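PDB 5DLK: TqaA from Penicillium aethiopicum, which is probably a nonribosomal peptide synthetase whose terminal condensation-like domain, the part present here, is thought to cyclise the peptide carried on a phosphopantetheine arm. Local coordinates for residues 282-285 / 286-290; 345-348 / 349-353; 352-355 / 356-360; 457-460 / 461-465. All coordinates share one frame; numbering follows the deposited sequence. Where two conformers were deposited one is given.

All four contacts run along single helices of the C-terminal lobe of the condensation-like domain, between residues three to five apart. Interaction 1, at the start of helix 283-299, is the most buried and touches the other three, which are partly buried. Interactions 2 and 3 share helix 346-358, and both have exposed residues: His-351 in the first, Thr-355 and Arg-359 in the second. From the capped N-terminal end onward, polar side chains and a water take over from leucine and valine. Interaction 4, on helix 446-465, is apolar toward helices 283-299 and 346-358. Interactions 1 and 3 hold phosphopantetheine-binding residues and are joined through Gln-354; interactions 2 and 4 meet through Phe-463.

Interaction 1. Residues 282-285 / 286-290; sequences TMAT and LVKAA
Met-283 and Leu-286 cross obliquely at the first turn of helix 283-299, with Met-283 SD 4.1 Å from Leu-286 CD2. Met-283 is bent at its second and third torsions, which folds the sulfur back toward the leucine branch; Pro-275 and Leu-277 touch both side chains. One turn on, Lys-288 takes a different course. Its CG stands beside its own backbone N (chi1 -71°), and the extended chain beyond runs back over Ala-284: Lys-288 CG is 3.3 Å from Ala-284 O, and Lys-288 NZ ends 4.1 Å from Ala-284 CB. The amine is hydrogen-bonded to His-308 ND1, so the methylenes pass over the Ala-284 carbonyl and the amine is held at its far end by the histidine. Val-287 turns its CG2 branch to Met-283 O at 3.4 Å, and its side chain also meets Val-388 of the neighbouring strand. Ala-289 CB sits 3.2 Å from Thr-285 O and is covered from across by Leu-350 and Thr-353 of helix 346-358. That same carbonyl accepts the shortest backbone bond of the turn, from Ala-289 N at 2.7 Å. Thr-282 holds the N-cap position, and its OG1 lies 3.1 Å from Thr-285 OG1. Thr-282 belongs to the phosphopantetheine site. The chemistry is therefore split round the helix: sulfur and branched carbons against Pro-275 and Leu-277 on one side, and a hydroxyl pair on another, where Gln-354 OE1 of helix 346-358 is hydrogen-bonded both to Thr-282 N and to the Thr-285 hydroxyl, consistent with a pre-positioned Thr-282.

Interaction 2. Residues 345-348 / 349-353; sequences TVMD and LLHHT
Thr-345 O accepts Leu-349 N at 3.2 Å, the first backbone bond of helix 346-358, and Thr-345 and Asp-348 form its capping box. Thr-345 N points almost straight at Asp-348 OD2, at 2.9 Å with an N-H...O angle of 178°, meeting the carboxylate on its anti side and somewhat out of its plane. In return Asp-348 N reaches Thr-345 OG1 through a weaker bond of 3.3 Å. Val-346, next in the chain, is engaged by backbone bonding with Ala-469. Further along, Leu-349 O is gripped twice: Thr-353 N and Thr-353 OG1 both donate to it, each at 2.9 Å, from opposite faces of the carbonyl plane. The imidazole of His-352 finds its partner outside the turn, where NE2 is hydrogen-bonded to Thr-336 N. Apolar side chains pack alongside. Leu-350 has CG anti to its carbonyl carbon (chi1 -67°), which lays CD1 beside Val-346, 3.7 Å from Val-346 CG1; its side chain also touches Leu-286 and Ala-289 of helix 283-299. An alanine at Leu-350 is likely to leave a gap between these helices and strip Val-346 CG1 of its cover. Met-347 CG lies 3.8 Å from His-351 CD2, with the sulfur set obliquely to that ring, 5.1 Å from Met-347 SD to the His-351 centroid. The amides Thr-345 N and Asp-348 N at the helix start thus both have acceptors, and the positive end of the helix dipole would probably favour the carboxylate in its charged form.

Interaction 3. Residues 352-355 / 356-360; sequences HTQT and QYTRA
Along this part of helix 346-358 Gln-356 N donates to His-352 O at 2.9 Å, whereas Tyr-357 N is shared weakly between Thr-353 O and Gln-354 O, the latter also taking Thr-358 N. Gln-356 then folds back on the ring one turn earlier. With CG beside its own backbone N and the chain bent at the next torsion (chi2 -63°), Gln-356 CG lies over one face of His-352, 3.6 Å from the ring centroid, a CH-pi contact offset toward the rim; the amide continues nearly parallel to the imidazole, the planes 9° apart. Gln-356 OE1 accepts Arg-359 NH1 at 2.9 Å on a lone pair, in the plane of both flat groups, and takes a water's proton at 2.6 Å; that water is 3.0 Å from Thr-355 OG1. Gln-356 NE2 is hydrogen-bonded to Arg-334 O of strand 329-336. A leucine in place of Gln-356 would probably leave the Arg-359 guanidinium and the Arg-334 carbonyl without this mate and let the arginine swing. Besides its bond to Thr-285, the Gln-354 amide donates through NE2 to Gly-280 O, in the loop before helix 283-299. Tyr-357 CB approaches Gln-354 O at 3.4 Å, and the ring meets that carbonyl edge-on. Tyr-357 is a phosphopantetheine-binding residue near Asn-311, so this turn probably lines part of the carrier-arm site of a condensation-like domain.

Interaction 4. Residues 457-460 / 461-465; sequences SAII and TKFST
Ser-457 O takes Thr-461 N at 3.0 Å, and Thr-461 OG1 stands near the same carbonyl in a weak, longer approach. One turn later the pattern recurs more firmly: Thr-461 O accepts Thr-465 N at 2.9 Å and Thr-465 OG1 at 2.7 Å. The two donors reach Thr-461 O from opposite faces of its plane, the hydroxyl from above the plane and not on a lone pair. Such hydroxyl bonds to the carbonyl one turn back are common for threonine in helices; here they lie in helix 446-465, which packs against helices 283-299 and 346-358 in the C-terminal lobe of the two-lobed condensation fold. On the inner side Ile-459 and Phe-463 lie side by side and point the same way. Ile-459 sets CG2 anti to its backbone N, and with Phe-463 CG beside its own backbone N (chi1 -79°) the methyl comes down over one ring face. Ile-459 CG2 is 3.6 Å from the Phe-463 centroid, 17° off the ring normal, a CH-pi contact offset toward the rim. Phe-463 also touches Leu-286 and Leu-293 of one neighbouring helix and Val-346 and Leu-349 of the other, so it packs against both. Ile-460 packs on Leu-286 and Ala-290 of helix 283-299 and on Ile-272 and Pro-275. The polar tips reach outside the turn: Lys-462 NZ is hydrogen-bonded to Thr-475 O near the end of the chain, and Ser-464 OG to Thr-276 N. The isoleucine methyl has a second neighbour in helix 283-299, Ile-459 CG2 lying 3.5 Å from Ala-290 CB.

Interaction 1. Residues 282-285 / 286-290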
ATOM      1  N   THR A 282      19.991  -4.901   5.738  1.00 18.73           N
ATOM      2  CA  THR A 282      19.178  -4.487   4.605  1.00 19.93           C
ATOM      3  C   THR A 282      19.050  -2.976   4.485  1.00 16.50           C
ATOM      4  O   THR A 282      19.340  -2.226   5.422  1.00 17.83           O
ATOM      5  CB  THR A 282      17.753  -5.062   4.686  1.00 24.44           C
ATOM      6  OG1 THR A 282      17.053  -4.458   5.789  1.00 20.89           O
ATOM      7  CG2 THR A 282      17.795  -6.573   4.851  1.00 23.56           C
ATOM      8  N   MET A 283      18.614  -2.540   3.309  1.00 19.13           N
ATOM      9  CA  MET A 283      18.404  -1.127   3.060  1.00 19.89           C
ATOM     10  C   MET A 283      17.296  -0.592   3.971  1.00 16.69           C
ATOM     11  O   MET A 283      17.398   0.516   4.479  1.00 17.67           O
ATOM     12  CB  MET A 283      18.046  -0.877   1.581  1.00 19.70           C
ATOM     13  CG  MET A 283      18.078   0.611   1.189  1.00 19.67           C
ATOM     14  SD  MET A 283      19.715   1.351   1.326  1.00 25.07           S
ATOM     15  CE  MET A 283      20.544   0.507  -0.035  1.00 29.13           C
ATOM     16  N   ALA A 284      16.242  -1.374   4.178  1.00 15.87           N
ATOM     17  CA  ALA A 284      15.160  -0.927   5.061  1.00 16.95           C
ATOM     18  C   ALA A 284      15.686  -0.646   6.474  1.00 16.51           C
ATOM     19  O   ALA A 284      15.304   0.341   7.101  1.00 16.90           O
ATOM     20  CB  ALA A 284      14.042  -1.962   5.115  1.00 18.81           C
ATOM     21  N   THR A 285      16.562  -1.517   6.961  1.00 16.02           N
ATOM     22  CA  THR A 285      17.189  -1.333   8.271  1.00 15.86           C
ATOM     23  C   THR A 285      17.975  -0.038   8.344  1.00 15.40           C
ATOM     24  O   THR A 285      17.896   0.713   9.319  1.00 14.67           O
ATOM     25  CB  THR A 285      18.108  -2.530   8.599  1.00 15.85           C
ATOM     26  OG1 THR A 285      17.280  -3.674   8.788  1.00 16.87           O
ATOM     27  CG2 THR A 285      18.915  -2.294   9.893  1.00 16.20           C
ATOM     28  N   LEU A 286      18.752   0.220   7.302  1.00 15.72           N
ATOM     29  CA  LEU A 286      19.559   1.430   7.249  1.00 16.72           C
ATOM     30  C   LEU A 286      18.670   2.679   7.336  1.00 14.43           C
ATOM     31  O   LEU A 286      18.942   3.599   8.102  1.00 15.99           O
ATOM     32  CB  LEU A 286      20.399   1.434   5.963  1.00 20.18           C
ATOM     33  CG  LEU A 286      21.368   2.600   5.791  1.00 23.61           C
ATOM     34  CD1 LEU A 286      22.332   2.666   6.970  1.00 24.85           C
ATOM     35  CD2 LEU A 286      22.153   2.393   4.508  1.00 23.60           C
ATOM     36  N   VAL A 287      17.568   2.689   6.588  1.00 13.25           N
ATOM     37  CA  VAL A 287      16.670   3.824   6.625  1.00 13.95           C
ATOM     38  C   VAL A 287      15.992   3.978   7.996  1.00 14.83           C
ATOM     39  O   VAL A 287      15.869   5.085   8.536  1.00 14.74           O
ATOM     40  CB  VAL A 287      15.579   3.693   5.548  1.00 18.99           C
ATOM     41  CG1 VAL A 287      14.553   4.797   5.720  1.00 19.51           C
ATOM     42  CG2 VAL A 287      16.222   3.711   4.149  1.00 19.12           C
ATOM     43  N   LYS A 288      15.535   2.865   8.551  1.00 14.27           N
ATOM     44  CA  LYS A 288      14.825   2.927   9.829  1.00 13.13           C
ATOM     45  C   LYS A 288      15.766   3.244  10.992  1.00 14.04           C
ATOM     46  O   LYS A 288      15.369   3.943  11.935  1.00 12.76           O
ATOM     47  CB  LYS A 288      14.061   1.609  10.048  1.00 13.60           C
ATOM     48  CG  LYS A 288      12.879   1.567   9.059  1.00 14.36           C
ATOM     49  CD  LYS A 288      12.363   0.164   8.836  1.00 20.89           C
ATOM     50  CE  LYS A 288      11.311   0.186   7.704  1.00 16.75           C
ATOM     51  NZ  LYS A 288      10.735  -1.181   7.446  1.00 19.52           N
ATOM     52  N   ALA A 289      17.005   2.748  10.935  1.00 11.96           N
ATOM     53  CA  ALA A 289      17.987   3.091  11.972  1.00 12.66           C
ATOM     54  C   ALA A 289      18.309   4.568  11.930  1.00 13.90           C
ATOM     55  O   ALA A 289      18.452   5.206  12.972  1.00 12.36           O
ATOM     56  CB  ALA A 289      19.261   2.282  11.811  1.00 13.65           C
ATOM     57  N   ALA A 290      18.429   5.125  10.722  1.00 12.77           N
ATOM     58  CA  ALA A 290      18.711   6.548  10.594  1.00 13.91           C
ATOM     59  C   ALA A 290      17.568   7.371  11.202  1.00 13.74           C
ATOM     60  O   ALA A 290      17.787   8.370  11.901  1.00 15.80           O
ATOM     61  CB  ALA A 290      18.924   6.930   9.101  1.00 14.41           C
TER

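Interaction 2. Residues 345-348 / 349-353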
ATOM      1  N   THR A 345      28.253   1.349  18.420  1.00 17.55           N
ATOM      2  CA  THR A 345      28.608   1.826  17.091  1.00 17.79           C
ATOM      3  C   THR A 345      27.385   1.828  16.199  1.00 18.44           C
ATOM      4  O   THR A 345      26.342   1.282  16.539  1.00 17.38           O
ATOM      5  CB  THR A 345      29.671   0.941  16.440  1.00 18.40           C
ATOM      6  OG1 THR A 345      29.119  -0.359  16.211  1.00 17.37           O
ATOM      7  CG2 THR A 345      30.901   0.810  17.356  1.00 22.20           C
ATOM      8  N   VAL A 346      27.523   2.450  15.037  1.00 17.37           N
ATOM      9  CA  VAL A 346      26.502   2.360  14.013  1.00 16.41           C
ATOM     10  C   VAL A 346      26.117   0.912  13.715  1.00 15.68           C
ATOM     11  O   VAL A 346      24.933   0.593  13.606  1.00 15.13           O
ATOM     12  CB  VAL A 346      26.986   3.058  12.735  1.00 16.74           C
ATOM     13  CG1 VAL A 346      26.085   2.706  11.551  1.00 15.90           C
ATOM     14  CG2 VAL A 346      27.060   4.571  12.977  1.00 14.90           C
ATOM     15  N   MET A 347      27.095   0.015  13.623  1.00 15.69           N
ATOM     16  CA  MET A 347      26.769  -1.382  13.345  1.00 15.57           C
ATOM     17  C   MET A 347      25.847  -2.001  14.410  1.00 14.98           C
ATOM     18  O   MET A 347      24.953  -2.779  14.082  1.00 16.07           O
ATOM     19  CB  MET A 347      28.043  -2.227  13.240  1.00 17.79           C
ATOM     20  CG  MET A 347      27.797  -3.529  12.500  1.00 26.02           C
ATOM     21  SD  MET A 347      27.545  -3.159  10.730  1.00 31.92           S
ATOM     22  CE  MET A 347      29.258  -2.889  10.261  1.00 40.67           C
ATOM     23  N   ASP A 348      26.101  -1.667  15.672  1.00 14.98           N
ATOM     24  CA  ASP A 348      25.296  -2.177  16.790  1.00 15.26           C
ATOM     25  C   ASP A 348      23.857  -1.703  16.633  1.00 14.59           C
ATOM     26  O   ASP A 348      22.914  -2.463  16.868  1.00 14.63           O
ATOM     27  CB  ASP A 348      25.855  -1.713  18.139  1.00 17.30           C
ATOM     28  CG  ASP A 348      27.257  -2.269  18.424  1.00 19.05           C
ATOM     29  OD1 ASP A 348      27.471  -3.459  18.151  1.00 22.65           O
ATOM     30  OD2 ASP A 348      28.123  -1.517  18.914  1.00 18.72           O
ATOM     31  N   LEU A 349      23.692  -0.439  16.250  1.00 13.06           N
ATOM     32  CA  LEU A 349      22.351   0.104  16.034  1.00 12.78           C
ATOM     33  C   LEU A 349      21.689  -0.584  14.848  1.00 14.06           C
ATOM     34  O   LEU A 349      20.498  -0.915  14.896  1.00 14.46           O
ATOM     35  CB  LEU A 349      22.410   1.633  15.823  1.00 13.57           C
ATOM     36  CG  LEU A 349      21.102   2.250  15.327  1.00 14.45           C
ATOM     37  CD1 LEU A 349      19.998   2.017  16.351  1.00 13.34           C
ATOM     38  CD2 LEU A 349      21.280   3.753  15.035  1.00 13.94           C
ATOM     39  N   LEU A 350      22.444  -0.807  13.771  1.00 13.23           N
ATOM     40  CA  LEU A 350      21.857  -1.448  12.590  1.00 13.13           C
ATOM     41  C   LEU A 350      21.373  -2.874  12.933  1.00 13.42           C
ATOM     42  O   LEU A 350      20.275  -3.260  12.561  1.00 16.11           O
ATOM     43  CB  LEU A 350      22.860  -1.497  11.443  1.00 14.46           C
ATOM     44  CG  LEU A 350      23.204  -0.099  10.905  1.00 15.45           C
ATOM     45  CD1 LEU A 350      24.366  -0.184   9.904  1.00 17.21           C
ATOM     46  CD2 LEU A 350      21.975   0.489  10.237  1.00 17.67           C
ATOM     47  N   HIS A 351      22.196  -3.636  13.652  1.00 14.47           N
ATOM     48  CA  HIS A 351      21.804  -5.006  14.003  1.00 14.33           C
ATOM     49  C   HIS A 351      20.560  -5.023  14.878  1.00 15.38           C
ATOM     50  O   HIS A 351      19.656  -5.840  14.662  1.00 17.01           O
ATOM     51  CB  HIS A 351      22.955  -5.756  14.699  1.00 18.52           C
ATOM     52  CG  HIS A 351      23.962  -6.296  13.733  1.00 23.46           C
ATOM     53  ND1 HIS A 351      23.610  -7.112  12.679  1.00 28.89           N
ATOM     54  CD2 HIS A 351      25.300  -6.113  13.639  1.00 29.19           C
ATOM     55  CE1 HIS A 351      24.692  -7.417  11.982  1.00 30.43           C
ATOM     56  NE2 HIS A 351      25.729  -6.823  12.543  1.00 33.73           N
ATOM     57  N   HIS A 352      20.516  -4.121  15.854  1.00 14.38           N
ATOM     58  CA  HIS A 352      19.364  -4.024  16.743  1.00 12.51           C
ATOM     59  C   HIS A 352      18.111  -3.639  15.965  1.00 13.02           C
ATOM     60  O   HIS A 352      17.047  -4.238  16.148  1.00 14.47           O
ATOM     61  CB  HIS A 352      19.627  -3.018  17.872  1.00 14.28           C
ATOM     62  CG  HIS A 352      18.422  -2.719  18.719  1.00 15.21           C
ATOM     63  ND1 HIS A 352      17.838  -3.658  19.548  1.00 16.86           N
ATOM     64  CD2 HIS A 352      17.700  -1.583  18.869  1.00 16.18           C
ATOM     65  CE1 HIS A 352      16.795  -3.113  20.157  1.00 18.86           C
ATOM     66  NE2 HIS A 352      16.702  -1.848  19.778  1.00 16.03           N
ATOM     67  N   THR A 353      18.229  -2.632  15.105  1.00 13.95           N
ATOM     68  CA  THR A 353      17.070  -2.155  14.351  1.00 14.35           C
ATOM     69  C   THR A 353      16.520  -3.286  13.489  1.00 14.58           C
ATOM     70  O   THR A 353      15.299  -3.462  13.358  1.00 14.36           O
ATOM     71  CB  THR A 353      17.437  -0.926  13.486  1.00 16.23           C
ATOM     72  OG1 THR A 353      17.865   0.128  14.358  1.00 15.63           O
ATOM     73  CG2 THR A 353      16.240  -0.431  12.688  1.00 15.17           C
TER

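Interaction 3. Residues 352-355 / 356-360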
ATOM      1  N   HIS A 352      20.516  -4.121  15.854  1.00 14.38           N
ATOM      2  CA  HIS A 352      19.364  -4.024  16.743  1.00 12.51           C
ATOM      3  C   HIS A 352      18.111  -3.639  15.965  1.00 13.02           C
ATOM      4  O   HIS A 352      17.047  -4.238  16.148  1.00 14.47           O
ATOM      5  CB  HIS A 352      19.627  -3.018  17.872  1.00 14.28           C
ATOM      6  CG  HIS A 352      18.422  -2.719  18.719  1.00 15.21           C
ATOM      7  ND1 HIS A 352      17.838  -3.658  19.548  1.00 16.86           N
ATOM      8  CD2 HIS A 352      17.700  -1.583  18.869  1.00 16.18           C
ATOM      9  CE1 HIS A 352      16.795  -3.113  20.157  1.00 18.86           C
ATOM     10  NE2 HIS A 352      16.702  -1.848  19.778  1.00 16.03           N
ATOM     11  N   THR A 353      18.229  -2.632  15.105  1.00 13.95           N
ATOM     12  CA  THR A 353      17.070  -2.155  14.351  1.00 14.35           C
ATOM     13  C   THR A 353      16.520  -3.286  13.489  1.00 14.58           C
ATOM     14  O   THR A 353      15.299  -3.462  13.358  1.00 14.36           O
ATOM     15  CB  THR A 353      17.437  -0.926  13.486  1.00 16.23           C
ATOM     16  OG1 THR A 353      17.865   0.128  14.358  1.00 15.63           O
ATOM     17  CG2 THR A 353      16.240  -0.431  12.688  1.00 15.17           C
ATOM     18  N   GLN A 354      17.423  -4.084  12.927  1.00 14.26           N
ATOM     19  CA  GLN A 354      16.963  -5.139  12.047  1.00 14.37           C
ATOM     20  C   GLN A 354      16.226  -6.211  12.842  1.00 14.98           C
ATOM     21  O   GLN A 354      15.161  -6.656  12.445  1.00 15.64           O
ATOM     22  CB  GLN A 354      18.119  -5.750  11.253  1.00 16.09           C
ATOM     23  CG  GLN A 354      17.642  -6.715  10.147  1.00 18.94           C
ATOM     24  CD  GLN A 354      18.629  -6.764   8.995  1.00 25.38           C
ATOM     25  OE1 GLN A 354      18.874  -5.752   8.332  1.00 21.17           O
ATOM     26  NE2 GLN A 354      19.228  -7.934   8.772  1.00 27.39           N
ATOM     27  N   THR A 355      16.765  -6.604  13.991  1.00 15.19           N
ATOM     28  CA  THR A 355      16.042  -7.607  14.761  1.00 17.12           C
ATOM     29  C   THR A 355      14.754  -7.040  15.374  1.00 16.38           C
ATOM     30  O   THR A 355      13.810  -7.785  15.597  1.00 19.01           O
ATOM     31  CB  THR A 355      16.954  -8.247  15.834  1.00 21.39           C
ATOM     32  OG1 THR A 355      17.515  -7.245  16.656  1.00 26.96           O
ATOM     33  CG2 THR A 355      18.106  -8.971  15.163  1.00 22.95           C
ATOM     34  N   GLN A 356      14.666  -5.730  15.603  1.00 15.37           N
ATOM     35  CA  GLN A 356      13.408  -5.163  16.094  1.00 15.64           C
ATOM     36  C   GLN A 356      12.296  -5.260  15.053  1.00 19.56           C
ATOM     37  O   GLN A 356      11.117  -5.151  15.390  1.00 18.30           O
ATOM     38  CB  GLN A 356      13.600  -3.710  16.545  1.00 14.67           C
ATOM     39  CG  GLN A 356      14.410  -3.612  17.853  1.00 14.39           C
ATOM     40  CD  GLN A 356      13.684  -4.300  19.018  1.00 15.90           C
ATOM     41  OE1 GLN A 356      13.958  -5.460  19.341  1.00 16.61           O
ATOM     42  NE2 GLN A 356      12.767  -3.579  19.655  1.00 14.00           N
ATOM     43  N   TYR A 357      12.681  -5.474  13.793  1.00 16.21           N
ATOM     44  CA  TYR A 357      11.730  -5.837  12.735  1.00 16.33           C
ATOM     45  C   TYR A 357      11.538  -7.362  12.642  1.00 16.35           C
ATOM     46  O   TYR A 357      10.409  -7.842  12.578  1.00 17.21           O
ATOM     47  CB  TYR A 357      12.222  -5.275  11.394  1.00 16.77           C
ATOM     48  CG  TYR A 357      11.632  -5.942  10.174  1.00 19.31           C
ATOM     49  CD1 TYR A 357      10.262  -5.883   9.916  1.00 23.76           C
ATOM     50  CD2 TYR A 357      12.447  -6.593   9.260  1.00 23.88           C
ATOM     51  CE1 TYR A 357       9.716  -6.473   8.781  1.00 24.52           C
ATOM     52  CE2 TYR A 357      11.910  -7.192   8.133  1.00 25.54           C
ATOM     53  CZ  TYR A 357      10.553  -7.134   7.902  1.00 28.75           C
ATOM     54  OH  TYR A 357      10.028  -7.728   6.771  1.00 33.24           O
ATOM     55  N   THR A 358      12.635  -8.116  12.630  1.00 15.98           N
ATOM     56  CA  THR A 358      12.517  -9.550  12.330  1.00 20.28           C
ATOM     57  C   THR A 358      11.855 -10.310  13.466  1.00 19.05           C
ATOM     58  O   THR A 358      11.198 -11.338  13.220  1.00 18.06           O
ATOM     59  CB  THR A 358      13.886 -10.188  11.985  1.00 19.22           C
ATOM     60  OG1 THR A 358      14.786 -10.092  13.086  1.00 23.07           O
ATOM     61  CG2 THR A 358      14.501  -9.506  10.765  1.00 23.05           C
ATOM     62  N   ARG A 359      11.980  -9.798  14.692  1.00 16.39           N
ATOM     63  CA  ARG A 359      11.271 -10.400  15.849  1.00 19.03           C
ATOM     64  C   ARG A 359       9.752 -10.479  15.616  1.00 18.26           C
ATOM     65  O   ARG A 359       9.053 -11.371  16.137  1.00 16.29           O
ATOM     66  CB  ARG A 359      11.524  -9.580  17.120  1.00 17.79           C
ATOM     67  CG  ARG A 359      12.879  -9.748  17.783  1.00 21.60           C
ATOM     68  CD  ARG A 359      13.027  -8.741  18.940  1.00 21.79           C
ATOM     69  NE  ARG A 359      12.079  -9.045  20.022  1.00 16.59           N
ATOM     70  CZ  ARG A 359      11.724  -8.208  20.999  1.00 16.33           C
ATOM     71  NH1 ARG A 359      12.228  -6.980  21.062  1.00 13.79           N
ATOM     72  NH2 ARG A 359      10.850  -8.621  21.934  1.00 14.44           N
ATOM     73  N   ALA A 360       9.233  -9.520  14.859  1.00 16.27           N
ATOM     74  CA  ALA A 360       7.790  -9.372  14.741  1.00 16.47           C
ATOM     75  C   ALA A 360       7.186 -10.053  13.502  1.00 18.89           C
ATOM     76  O   ALA A 360       5.989  -9.958  13.284  1.00 18.24           O
ATOM     77  CB  ALA A 360       7.419  -7.884  14.739  1.00 19.22           C
TER
HETATM   78  O   HOH W   1      16.139  -6.798  19.264  1.00 33.89           O

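Interaction 4. Residues 457-460 / 461-465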
ATOM      1  N   SER A 457      18.492  11.730   5.030  1.00 16.44           N
ATOM      2  CA  SER A 457      19.414  11.265   4.001  0.70 18.56           C
ATOM      3  C   SER A 457      20.879  11.420   4.438  1.00 18.65           C
ATOM      4  O   SER A 457      21.693  10.548   4.139  1.00 17.16           O
ATOM      5  CB  SER A 457      19.150  11.990   2.670  0.70 19.58           C
ATOM      6  OG  SER A 457      19.417  13.370   2.780  0.70 18.74           O
ATOM      7  N   ALA A 458      21.206  12.490   5.163  1.00 16.79           N
ATOM      8  CA  ALA A 458      22.572  12.706   5.640  1.00 17.40           C
ATOM      9  C   ALA A 458      23.014  11.612   6.610  1.00 17.88           C
ATOM     10  O   ALA A 458      24.155  11.145   6.567  1.00 16.96           O
ATOM     11  CB  ALA A 458      22.698  14.082   6.314  1.00 18.76           C
ATOM     12  N   ILE A 459      22.108  11.235   7.503  1.00 14.83           N
ATOM     13  CA  ILE A 459      22.395  10.154   8.458  1.00 13.04           C
ATOM     14  C   ILE A 459      22.586   8.830   7.742  1.00 14.78           C
ATOM     15  O   ILE A 459      23.528   8.090   8.055  1.00 15.99           O
ATOM     16  CB  ILE A 459      21.270  10.025   9.515  1.00 15.71           C
ATOM     17  CG1 ILE A 459      21.182  11.309  10.345  1.00 18.91           C
ATOM     18  CG2 ILE A 459      21.549   8.810  10.457  1.00 14.11           C
ATOM     19  CD1 ILE A 459      19.810  11.511  10.966  1.00 20.11           C
ATOM     20  N   ILE A 460      21.722   8.526   6.774  1.00 12.75           N
ATOM     21  CA  ILE A 460      21.865   7.283   6.007  1.00 14.58           C
ATOM     22  C   ILE A 460      23.259   7.213   5.367  1.00 16.59           C
ATOM     23  O   ILE A 460      23.959   6.200   5.450  1.00 16.06           O
ATOM     24  CB  ILE A 460      20.791   7.173   4.913  1.00 15.34           C
ATOM     25  CG1 ILE A 460      19.396   6.961   5.545  1.00 14.30           C
ATOM     26  CG2 ILE A 460      21.107   6.013   3.975  1.00 15.19           C
ATOM     27  CD1 ILE A 460      18.220   7.080   4.531  1.00 17.36           C
ATOM     28  N   THR A 461      23.639   8.292   4.685  1.00 17.63           N
ATOM     29  CA  THR A 461      24.963   8.306   4.053  1.00 16.80           C
ATOM     30  C   THR A 461      26.102   8.210   5.080  1.00 18.46           C
ATOM     31  O   THR A 461      27.097   7.532   4.851  1.00 19.81           O
ATOM     32  CB  THR A 461      25.148   9.562   3.198  1.00 20.67           C
ATOM     33  OG1 THR A 461      24.193   9.526   2.135  1.00 17.82           O
ATOM     34  CG2 THR A 461      26.551   9.599   2.620  1.00 19.90           C
ATOM     35  N   LYS A 462      25.949   8.868   6.222  1.00 17.30           N
ATOM     36  CA  LYS A 462      26.988   8.791   7.248  1.00 17.55           C
ATOM     37  C   LYS A 462      27.125   7.360   7.790  1.00 19.95           C
ATOM     38  O   LYS A 462      28.235   6.853   7.969  1.00 18.22           O
ATOM     39  CB  LYS A 462      26.685   9.775   8.373  1.00 21.96           C
ATOM     40  CG  LYS A 462      27.818   9.937   9.379  1.00 34.33           C
ATOM     41  CD  LYS A 462      27.782  11.317  10.034  1.00 40.84           C
ATOM     42  CE  LYS A 462      27.832  12.427   8.988  1.00 40.19           C
ATOM     43  NZ  LYS A 462      27.892  13.784   9.610  1.00 39.43           N
ATOM     44  N   PHE A 463      25.992   6.713   8.042  1.00 16.52           N
ATOM     45  CA  PHE A 463      25.998   5.325   8.513  1.00 18.63           C
ATOM     46  C   PHE A 463      26.719   4.406   7.525  1.00 20.05           C
ATOM     47  O   PHE A 463      27.510   3.543   7.917  1.00 21.37           O
ATOM     48  CB  PHE A 463      24.569   4.823   8.718  1.00 17.70           C
ATOM     49  CG  PHE A 463      23.908   5.282  10.011  1.00 16.20           C
ATOM     50  CD1 PHE A 463      24.533   6.148  10.879  1.00 16.64           C
ATOM     51  CD2 PHE A 463      22.635   4.810  10.334  1.00 18.56           C
ATOM     52  CE1 PHE A 463      23.901   6.571  12.057  1.00 16.79           C
ATOM     53  CE2 PHE A 463      22.000   5.202  11.510  1.00 18.14           C
ATOM     54  CZ  PHE A 463      22.622   6.066  12.376  1.00 15.45           C
ATOM     55  N   SER A 464      26.432   4.614   6.245  1.00 18.98           N
ATOM     56  CA  SER A 464      26.974   3.823   5.151  1.00 21.09           C
ATOM     57  C   SER A 464      28.486   4.019   5.018  1.00 22.82           C
ATOM     58  O   SER A 464      29.253   3.063   4.828  1.00 23.37           O
ATOM     59  CB  SER A 464      26.266   4.229   3.842  1.00 25.56           C
ATOM     60  OG  SER A 464      26.909   3.683   2.706  1.00 33.68           O
ATOM     61  N   THR A 465      28.892   5.277   5.111  1.00 20.42           N
ATOM     62  CA  THR A 465      30.290   5.676   4.954  1.00 22.51           C
ATOM     63  C   THR A 465      31.187   5.136   6.084  1.00 29.74           C
ATOM     64  O   THR A 465      32.318   4.701   5.827  1.00 26.17           O
ATOM     65  CB  THR A 465      30.390   7.211   4.865  1.00 24.52           C
ATOM     66  OG1 THR A 465      29.575   7.661   3.769  1.00 25.21           O
ATOM     67  CG2 THR A 465      31.826   7.672   4.626  1.00 27.52           C
TER